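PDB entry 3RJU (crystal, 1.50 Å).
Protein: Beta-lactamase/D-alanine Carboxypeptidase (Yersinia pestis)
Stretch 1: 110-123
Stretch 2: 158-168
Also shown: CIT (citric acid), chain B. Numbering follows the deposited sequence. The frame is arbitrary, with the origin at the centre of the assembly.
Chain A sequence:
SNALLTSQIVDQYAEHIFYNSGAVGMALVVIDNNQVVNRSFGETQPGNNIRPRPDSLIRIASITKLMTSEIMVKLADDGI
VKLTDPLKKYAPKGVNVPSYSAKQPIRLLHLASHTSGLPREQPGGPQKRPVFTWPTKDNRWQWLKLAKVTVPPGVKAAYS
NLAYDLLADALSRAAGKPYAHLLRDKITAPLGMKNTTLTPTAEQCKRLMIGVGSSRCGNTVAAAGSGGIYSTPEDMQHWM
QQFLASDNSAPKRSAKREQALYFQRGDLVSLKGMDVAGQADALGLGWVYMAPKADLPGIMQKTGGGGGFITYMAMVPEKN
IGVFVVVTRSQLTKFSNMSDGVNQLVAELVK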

ATOM      1  N   HIS A 110       7.383  -8.258  12.421  1.00  8.19           N
ATOM      2  CA  HIS A 110       8.366  -7.178  12.340  1.00  7.26           C
ATOM      3  C   HIS A 110       8.496  -6.679  10.904  1.00  9.07           C
ATOM      4  O   HIS A 110       8.633  -5.480  10.670  1.00  8.84           O
ATOM      5  CB  HIS A 110       9.738  -7.611  12.875  1.00  7.81           C
ATOM      6  CG  HIS A 110       9.719  -8.021  14.313  1.00  8.09           C
ATOM      7  ND1 HIS A 110      10.123  -9.272  14.737  1.00  9.27           N
ATOM      8  CD2 HIS A 110       9.340  -7.344  15.426  1.00  8.67           C
ATOM      9  CE1 HIS A 110      10.003  -9.344  16.055  1.00  9.87           C
ATOM     10  NE2 HIS A 110       9.514  -8.194  16.495  1.00  9.47           N
ATOM     11  N   LEU A 111       8.491  -7.599   9.944  1.00  8.36           N
ATOM     12  CA  LEU A 111       8.564  -7.180   8.547  1.00  7.63           C
ATOM     13  C   LEU A 111       7.348  -6.319   8.214  1.00  6.97           C
ATOM     14  O   LEU A 111       7.471  -5.304   7.520  1.00  9.33           O
ATOM     15  CB  LEU A 111       8.605  -8.400   7.619  1.00  8.14           C
ATOM     16  CG  LEU A 111       9.747  -9.394   7.865  1.00  7.29           C
ATOM     17  CD1 LEU A 111       9.509 -10.634   6.991  1.00  7.54           C
ATOM     18  CD2 LEU A 111      11.100  -8.774   7.572  1.00  8.16           C
ATOM     19  N   ALA A 112       6.168  -6.727   8.683  1.00  7.20           N
ATOM     20  CA  ALA A 112       4.930  -6.027   8.315  1.00  9.00           C
ATOM     21  C   ALA A 112       4.775  -4.655   8.967  1.00  7.07           C
ATOM     22  O   ALA A 112       4.096  -3.766   8.438  1.00  7.92           O
ATOM     23  CB  ALA A 112       3.703  -6.900   8.630  1.00  9.27           C
ATOM     24  N   SER A 113       5.378  -4.492  10.140  1.00  6.84           N
ATOM     25  CA  SER A 113       5.270  -3.255  10.913  1.00  7.19           C
ATOM     26  C   SER A 113       6.523  -2.344  10.818  1.00  7.95           C
ATOM     27  O   SER A 113       6.622  -1.343  11.536  1.00  8.60           O
ATOM     28  CB  SER A 113       5.000  -3.573  12.388  1.00  8.94           C
ATOM     29  OG  SER A 113       6.061  -4.356  12.945  1.00  9.78           O
ATOM     30  N   HIS A 114       7.472  -2.692   9.951  1.00  7.53           N
ATOM     31  CA  HIS A 114       8.683  -1.880   9.734  1.00  7.00           C
ATOM     32  C   HIS A 114       9.637  -1.853  10.932  1.00  9.02           C
ATOM     33  O   HIS A 114      10.445  -0.916  11.091  1.00  9.67           O
ATOM     34  CB  HIS A 114       8.337  -0.440   9.290  1.00  6.47           C
ATOM     35  CG  HIS A 114       7.463  -0.394   8.081  1.00  5.65           C
ATOM     36  ND1 HIS A 114       7.892  -0.769   6.819  1.00  8.41           N
ATOM     37  CD2 HIS A 114       6.162  -0.049   7.951  1.00  6.19           C
ATOM     38  CE1 HIS A 114       6.889  -0.645   5.965  1.00  9.22           C
ATOM     39  NE2 HIS A 114       5.829  -0.213   6.628  1.00  8.16           N
ATOM     40  N   THR A 115       9.549  -2.884  11.769  1.00  7.36           N
ATOM     41  CA  THR A 115      10.362  -2.914  12.984  1.00  8.88           C
ATOM     42  C   THR A 115      11.444  -4.006  12.977  1.00  8.50           C
ATOM     43  O   THR A 115      11.996  -4.361  14.031  1.00  9.37           O
ATOM     44  CB  THR A 115       9.484  -3.061  14.244  1.00  9.49           C
ATOM     45  OG1 THR A 115       8.677  -4.238  14.127  1.00  9.51           O
ATOM     46  CG2 THR A 115       8.596  -1.812  14.412  1.00  8.96           C
ATOM     47  N   SER A 116      11.771  -4.517  11.794  1.00  8.21           N
ATOM     48  CA  SER A 116      12.680  -5.660  11.709  1.00  6.84           C
ATOM     49  C   SER A 116      14.161  -5.302  11.871  1.00  8.88           C
ATOM     50  O   SER A 116      14.977  -6.196  12.062  1.00  9.66           O
ATOM     51  CB  SER A 116      12.517  -6.376  10.354  1.00  7.60           C
ATOM     52  OG  SER A 116      13.066  -5.572   9.303  1.00  9.16           O
ATOM     53  N   GLY A 117      14.516  -4.024  11.739  1.00  8.82           N
ATOM     54  CA  GLY A 117      15.909  -3.641  11.752  1.00  9.76           C
ATOM     55  C   GLY A 117      16.593  -3.726  10.390  1.00 10.85           C
ATOM     56  O   GLY A 117      17.781  -3.399  10.254  1.00 12.85           O
ATOM     57  N   LEU A 118      15.860  -4.182   9.380  1.00 10.24           N
ATOM     58  CA  LEU A 118      16.429  -4.277   8.037  1.00  9.90           C
ATOM     59  C   LEU A 118      16.456  -2.910   7.364  1.00 10.60           C
ATOM     60  O   LEU A 118      15.680  -2.010   7.717  1.00 10.67           O
ATOM     61  CB  LEU A 118      15.625  -5.265   7.181  1.00 10.96           C
ATOM     62  CG  LEU A 118      15.723  -6.733   7.578  1.00  9.97           C
ATOM     63  CD1 LEU A 118      14.697  -7.549   6.786  1.00 11.51           C
ATOM     64  CD2 LEU A 118      17.134  -7.269   7.328  1.00 12.27           C
ATOM     65  N   PRO A 119      17.353  -2.736   6.386  1.00 11.89           N
ATOM     66  CA  PRO A 119      17.379  -1.435   5.707  1.00 11.07           C
ATOM     67  C   PRO A 119      16.177  -1.251   4.784  1.00 10.95           C
ATOM     68  O   PRO A 119      15.451  -2.198   4.484  1.00 11.11           O
ATOM     69  CB  PRO A 119      18.678  -1.478   4.898  1.00 12.53           C
ATOM     70  CG  PRO A 119      18.911  -2.929   4.667  1.00 12.90           C
ATOM     71  CD  PRO A 119      18.367  -3.665   5.866  1.00 12.49           C
ATOM     72  N   ARG A 120      15.993  -0.024   4.322  1.00 11.79           N
ATOM     73  CA  ARG A 120      14.839   0.311   3.503  1.00 11.59           C
ATOM     74  C   ARG A 120      14.907  -0.401   2.148  1.00 11.32           C
ATOM     75  O   ARG A 120      13.902  -0.932   1.668  1.00 11.98           O
ATOM     76  CB  ARG A 120      14.759   1.824   3.331  1.00 10.70           C
ATOM     77  CG  ARG A 120      13.700   2.315   2.366  1.00 10.91           C
ATOM     78  CD  ARG A 120      13.693   3.832   2.341  1.00 12.58           C
ATOM     79  NE  ARG A 120      12.804   4.287   1.288  1.00 12.72           N
ATOM     80  CZ  ARG A 120      11.698   4.999   1.470  1.00 14.39           C
ATOM     81  NH1 ARG A 120      11.334   5.406   2.686  1.00 14.41           N
ATOM     82  NH2 ARG A 120      10.965   5.320   0.412  1.00 15.69           N
ATOM     83  N   GLU A 121      16.095  -0.392   1.536  1.00 12.23           N
ATOM     84  CA  GLU A 121      16.353  -1.147   0.310  1.00 12.31           C
ATOM     85  C   GLU A 121      17.562  -2.061   0.482  1.00 13.26           C
ATOM     86  O   GLU A 121      18.462  -1.786   1.268  1.00 14.11           O
ATOM     87  CB  GLU A 121      16.632  -0.217  -0.871  1.00 14.15           C
ATOM     88  CG  GLU A 121      15.517   0.743  -1.181  1.00 17.19           C
ATOM     89  CD  GLU A 121      14.358   0.133  -1.945  1.00 18.59           C
ATOM     90  OE1 GLU A 121      14.425  -1.041  -2.369  1.00 18.71           O
ATOM     91  OE2 GLU A 121      13.365   0.851  -2.136  1.00 21.41           O
ATOM     92  N   GLN A 122      17.602  -3.144  -0.279  1.00 13.28           N
ATOM     93  CA  GLN A 122      18.851  -3.866  -0.397  1.00 14.03           C
ATOM     94  C   GLN A 122      19.913  -2.900  -0.914  1.00 15.89           C
ATOM     95  O   GLN A 122      19.697  -2.209  -1.903  1.00 16.59           O
ATOM     96  CB  GLN A 122      18.710  -5.036  -1.366  1.00 13.84           C
ATOM     97  CG  GLN A 122      19.974  -5.886  -1.415  1.00 15.21           C
ATOM     98  CD  GLN A 122      19.797  -7.111  -2.271  1.00 17.76           C
ATOM     99  OE1 GLN A 122      18.711  -7.668  -2.328  1.00 19.51           O
ATOM    100  NE2 GLN A 122      20.866  -7.544  -2.934  1.00 19.60           N
ATOM    101  N   PRO A 123      21.070  -2.838  -0.240  1.00 18.38           N
ATOM    102  CA  PRO A 123      22.146  -1.962  -0.726  1.00 21.19           C
ATOM    103  C   PRO A 123      22.805  -2.508  -1.988  1.00 22.43           C
ATOM    104  O   PRO A 123      22.630  -3.686  -2.327  1.00 21.93           O
ATOM    105  CB  PRO A 123      23.156  -1.976   0.423  1.00 22.42           C
ATOM    106  CG  PRO A 123      22.895  -3.277   1.137  1.00 22.75           C
ATOM    107  CD  PRO A 123      21.419  -3.533   1.010  1.00 19.42           C
TER
HETATM  108  C1  CIT B 391       8.691   8.341  -0.791  1.00 16.34           C
HETATM  109  O1  CIT B 391       8.453   8.681  -1.979  1.00 16.67           O
HETATM  110  O2  CIT B 391       9.871   8.146  -0.464  1.00 20.97           O
HETATM  111  C2  CIT B 391       7.590   8.175   0.229  1.00 12.19           C
HETATM  112  C3  CIT B 391       7.190   6.700   0.338  1.00 10.16           C
HETATM  113  O7  CIT B 391       8.328   5.965   0.850  1.00 13.00           O
HETATM  114  C4  CIT B 391       6.797   6.133  -1.029  1.00  9.55           C
HETATM  115  C5  CIT B 391       6.368   4.681  -0.943  1.00 11.50           C
HETATM  116  O3  CIT B 391       5.622   4.171  -1.802  1.00  9.62           O
HETATM  117  O4  CIT B 391       6.769   3.967   0.011  1.00 12.87           O
HETATM  118  C6  CIT B 391       6.049   6.586   1.328  1.00 12.77           C
HETATM  119  O5  CIT B 391       4.905   6.947   0.989  1.00 12.34           O
HETATM  120  O6  CIT B 391       6.282   6.157   2.493  1.00 12.23           O
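Stretch 2 158-168: AYSNLAYDLLA

Stretch 2 starts extended at Ala-158, bends through Tyr-159 and Ser-160, and is helical by Leu-162, staying so through Ala-168. It lies over a C-shaped run of stretch 1: the end of a helix, with Leu-111 and Ala-112 in its last turns, then a loop that goes out and comes back. Both ends of that run meet the new helix, with Leu-111 CA 5.2 Å from Ala-163 CA and Glu-121 CA 5.0 Å from Leu-162 CA. The closest CA pair in the register is Arg-120 and Ser-160, 3.8 Å apart. From Leu-111 against Ala-163 to His-114 against Tyr-159 the chains run opposite ways; from Arg-120 against Ser-160 to Glu-121 against Leu-162 they run the same way.

The hollow of the C is filled by a small residue. Ala-163 points its CB into a pocket walled by Leu-111 CD2 at 3.8 Å, Leu-118 CD1 at 4.1 Å and Ser-116 OG at 4.0 Å. Around this point the leucines interleave. Leu-118 CD1 reaches along to Leu-166 CD1 at 3.7 Å, while Leu-111 CD1 lies on the next turn, 3.8 Å from Leu-167 CA. Leu-167 CD2 in turn meets Ala-112 CB at 4.1 Å, and Leu-162 CD2 packs on Pro-119 CG at 4.0 Å.

At the helix start, the loop of stretch 1 supplies what the first turn lacks. Arg-120 O accepts from both Asn-161 N (2.9 Å) and Leu-162 N (3.0 Å), amides with no earlier helical carbonyl to use. Ser-160 OG caps the next amide, Ala-163 N, at 2.9 Å, and gives its own proton to Pro-119 O at 2.7 Å, so one hydroxyl both caps the helix and pins it to the loop. Asn-161 ND2 adds a side-chain bond to Glu-121 OE2 at 2.7 Å.

The large bump is His-114, the residue of stretch 1 most covered by stretch 2. Its positive phi closes the preceding helix in a Schellman motif and its CB points toward stretch 2. The imidazole forms an offset stack with Tyr-159, planes at 27° and centroids 4.6 Å apart, while His-114 ND1 accepts from Ser-160 N at 3.2 Å. The backbone continues the grip: Ala-158 N donates to His-114 O at 2.8 Å. Beyond the ring, Tyr-164 OH donates to Ala-112 O at 2.6 Å, anchoring the helix to the end of its predecessor.

A water bridges Leu-118 O (2.8 Å) and Ala-158 O (2.6 Å), in a small gap lined by the side chains of Ala-158, Ser-160 and Ser-116. On the outside, the Arg-120 guanidinium lays one face over Tyr-159 CD2, and Arg-120 NH2 donates to citrate O7 at 2.7 Å. The rule is plain: small residue in the hollow, leucines around it, and one loop carbonyl for two bare amides and a serine hydroxyl for the third.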

ATOM      1  N   ALA A 158      11.568   1.644  10.821  1.00  7.64           N
ATOM      2  CA  ALA A 158      12.274   2.253   9.706  1.00  8.17           C
ATOM      3  C   ALA A 158      11.640   1.669   8.478  1.00  7.92           C
ATOM      4  O   ALA A 158      11.796   0.483   8.190  1.00  9.40           O
ATOM      5  CB  ALA A 158      13.752   1.937   9.754  1.00  9.08           C
ATOM      6  N   TYR A 159      10.889   2.500   7.764  1.00  8.94           N
ATOM      7  CA  TYR A 159      10.100   2.047   6.627  1.00  7.66           C
ATOM      8  C   TYR A 159      10.990   1.264   5.680  1.00  8.99           C
ATOM      9  O   TYR A 159      12.082   1.724   5.316  1.00  9.45           O
ATOM     10  CB  TYR A 159       9.559   3.262   5.908  1.00  7.82           C
ATOM     11  CG  TYR A 159       8.598   2.963   4.801  1.00  7.93           C
ATOM     12  CD1 TYR A 159       7.251   2.729   5.079  1.00  7.67           C
ATOM     13  CD2 TYR A 159       9.017   2.928   3.471  1.00 10.24           C
ATOM     14  CE1 TYR A 159       6.335   2.479   4.070  1.00  8.61           C
ATOM     15  CE2 TYR A 159       8.110   2.669   2.446  1.00  9.64           C
ATOM     16  CZ  TYR A 159       6.766   2.456   2.747  1.00  9.06           C
ATOM     17  OH  TYR A 159       5.858   2.228   1.741  1.00 10.24           O
ATOM     18  N   SER A 160      10.514   0.097   5.259  1.00  8.81           N
ATOM     19  CA  SER A 160      11.322  -0.776   4.418  1.00  8.17           C
ATOM     20  C   SER A 160      10.526  -1.429   3.289  1.00  7.77           C
ATOM     21  O   SER A 160       9.437  -1.984   3.502  1.00  9.48           O
ATOM     22  CB  SER A 160      12.038  -1.838   5.264  1.00  9.73           C
ATOM     23  OG  SER A 160      12.768  -2.719   4.432  1.00  8.97           O
ATOM     24  N   ASN A 161      11.070  -1.308   2.083  1.00  8.48           N
ATOM     25  CA  ASN A 161      10.621  -2.072   0.933  1.00  8.10           C
ATOM     26  C   ASN A 161      11.196  -3.483   0.951  1.00  9.07           C
ATOM     27  O   ASN A 161      10.451  -4.460   0.791  1.00  9.77           O
ATOM     28  CB  ASN A 161      10.992  -1.331  -0.343  1.00  8.56           C
ATOM     29  CG  ASN A 161      10.226  -0.022  -0.472  1.00  9.50           C
ATOM     30  OD1 ASN A 161       9.062   0.055  -0.084  1.00 10.65           O
ATOM     31  ND2 ASN A 161      10.871   1.009  -1.015  1.00 10.89           N
ATOM     32  N   LEU A 162      12.510  -3.576   1.166  1.00  9.02           N
ATOM     33  CA  LEU A 162      13.185  -4.870   1.263  1.00  8.17           C
ATOM     34  C   LEU A 162      12.449  -5.835   2.202  1.00 10.28           C
ATOM     35  O   LEU A 162      12.186  -6.984   1.841  1.00 10.16           O
ATOM     36  CB  LEU A 162      14.604  -4.674   1.776  1.00  9.66           C
ATOM     37  CG  LEU A 162      15.386  -5.945   2.085  1.00  9.93           C
ATOM     38  CD1 LEU A 162      15.488  -6.818   0.817  1.00 10.31           C
ATOM     39  CD2 LEU A 162      16.774  -5.582   2.637  1.00 11.94           C
ATOM     40  N   ALA A 163      12.141  -5.380   3.413  1.00  9.64           N
ATOM     41  CA  ALA A 163      11.484  -6.234   4.389  1.00  8.29           C
ATOM     42  C   ALA A 163      10.136  -6.761   3.887  1.00  7.26           C
ATOM     43  O   ALA A 163       9.772  -7.910   4.156  1.00  8.67           O
ATOM     44  CB  ALA A 163      11.329  -5.493   5.736  1.00  8.11           C
ATOM     45  N   TYR A 164       9.381  -5.913   3.182  1.00  8.31           N
ATOM     46  CA  TYR A 164       8.082  -6.306   2.659  1.00  8.13           C
ATOM     47  C   TYR A 164       8.173  -7.312   1.504  1.00  8.98           C
ATOM     48  O   TYR A 164       7.303  -8.177   1.361  1.00  9.32           O
ATOM     49  CB  TYR A 164       7.237  -5.085   2.263  1.00  8.84           C
ATOM     50  CG  TYR A 164       6.139  -4.820   3.261  1.00  8.85           C
ATOM     51  CD1 TYR A 164       4.893  -5.410   3.111  1.00  9.52           C
ATOM     52  CD2 TYR A 164       6.366  -4.021   4.389  1.00  8.36           C
ATOM     53  CE1 TYR A 164       3.881  -5.206   4.030  1.00  9.00           C
ATOM     54  CE2 TYR A 164       5.359  -3.812   5.325  1.00  7.46           C
ATOM     55  CZ  TYR A 164       4.111  -4.404   5.129  1.00  7.89           C
ATOM     56  OH  TYR A 164       3.099  -4.211   6.034  1.00  8.33           O
ATOM     57  N   ASP A 165       9.225  -7.218   0.688  1.00  7.72           N
ATOM     58  CA  ASP A 165       9.414  -8.233  -0.345  1.00  8.31           C
ATOM     59  C   ASP A 165       9.889  -9.562   0.265  1.00  9.70           C
ATOM     60  O   ASP A 165       9.459 -10.641  -0.166  1.00  9.41           O
ATOM     61  CB  ASP A 165      10.327  -7.701  -1.444  1.00  9.57           C
ATOM     62  CG  ASP A 165       9.674  -6.575  -2.204  1.00 10.78           C
ATOM     63  OD1 ASP A 165       8.487  -6.762  -2.561  1.00  9.33           O
ATOM     64  OD2 ASP A 165      10.315  -5.515  -2.400  1.00 11.04           O
ATOM     65  N   LEU A 166      10.741  -9.486   1.287  1.00  9.41           N
ATOM     66  CA  LEU A 166      11.076 -10.700   2.037  1.00  8.10           C
ATOM     67  C   LEU A 166       9.817 -11.333   2.649  1.00  8.67           C
ATOM     68  O   LEU A 166       9.697 -12.546   2.693  1.00 10.03           O
ATOM     69  CB  LEU A 166      12.123 -10.434   3.125  1.00  8.56           C
ATOM     70  CG  LEU A 166      13.527 -10.090   2.600  1.00  8.78           C
ATOM     71  CD1 LEU A 166      14.421  -9.567   3.727  1.00 10.60           C
ATOM     72  CD2 LEU A 166      14.187 -11.287   1.901  1.00 11.09           C
ATOM     73  N   LEU A 167       8.893 -10.508   3.130  1.00  9.30           N
ATOM     74  CA  LEU A 167       7.632 -11.017   3.656  1.00  8.90           C
ATOM     75  C   LEU A 167       6.860 -11.768   2.573  1.00  9.24           C
ATOM     76  O   LEU A 167       6.360 -12.879   2.805  1.00 10.48           O
ATOM     77  CB  LEU A 167       6.780  -9.883   4.223  1.00  7.45           C
ATOM     78  CG  LEU A 167       5.405 -10.260   4.769  1.00  7.87           C
ATOM     79  CD1 LEU A 167       5.494 -11.345   5.853  1.00  9.28           C
ATOM     80  CD2 LEU A 167       4.691  -9.008   5.300  1.00  8.56           C
ATOM     81  N   ALA A 168       6.760 -11.175   1.385  1.00 10.20           N
ATOM     82  CA  ALA A 168       6.055 -11.836   0.287  1.00  9.42           C
ATOM     83  C   ALA A 168       6.724 -13.161  -0.023  1.00 10.09           C
ATOM     84  O   ALA A 168       6.036 -14.156  -0.229  1.00 11.43           O
ATOM     85  CB  ALA A 168       6.026 -10.959  -0.967  1.00  8.46           C
TER
HETATM   86  O   HOH W   1      13.202  -1.597   8.953  1.00  9.58           O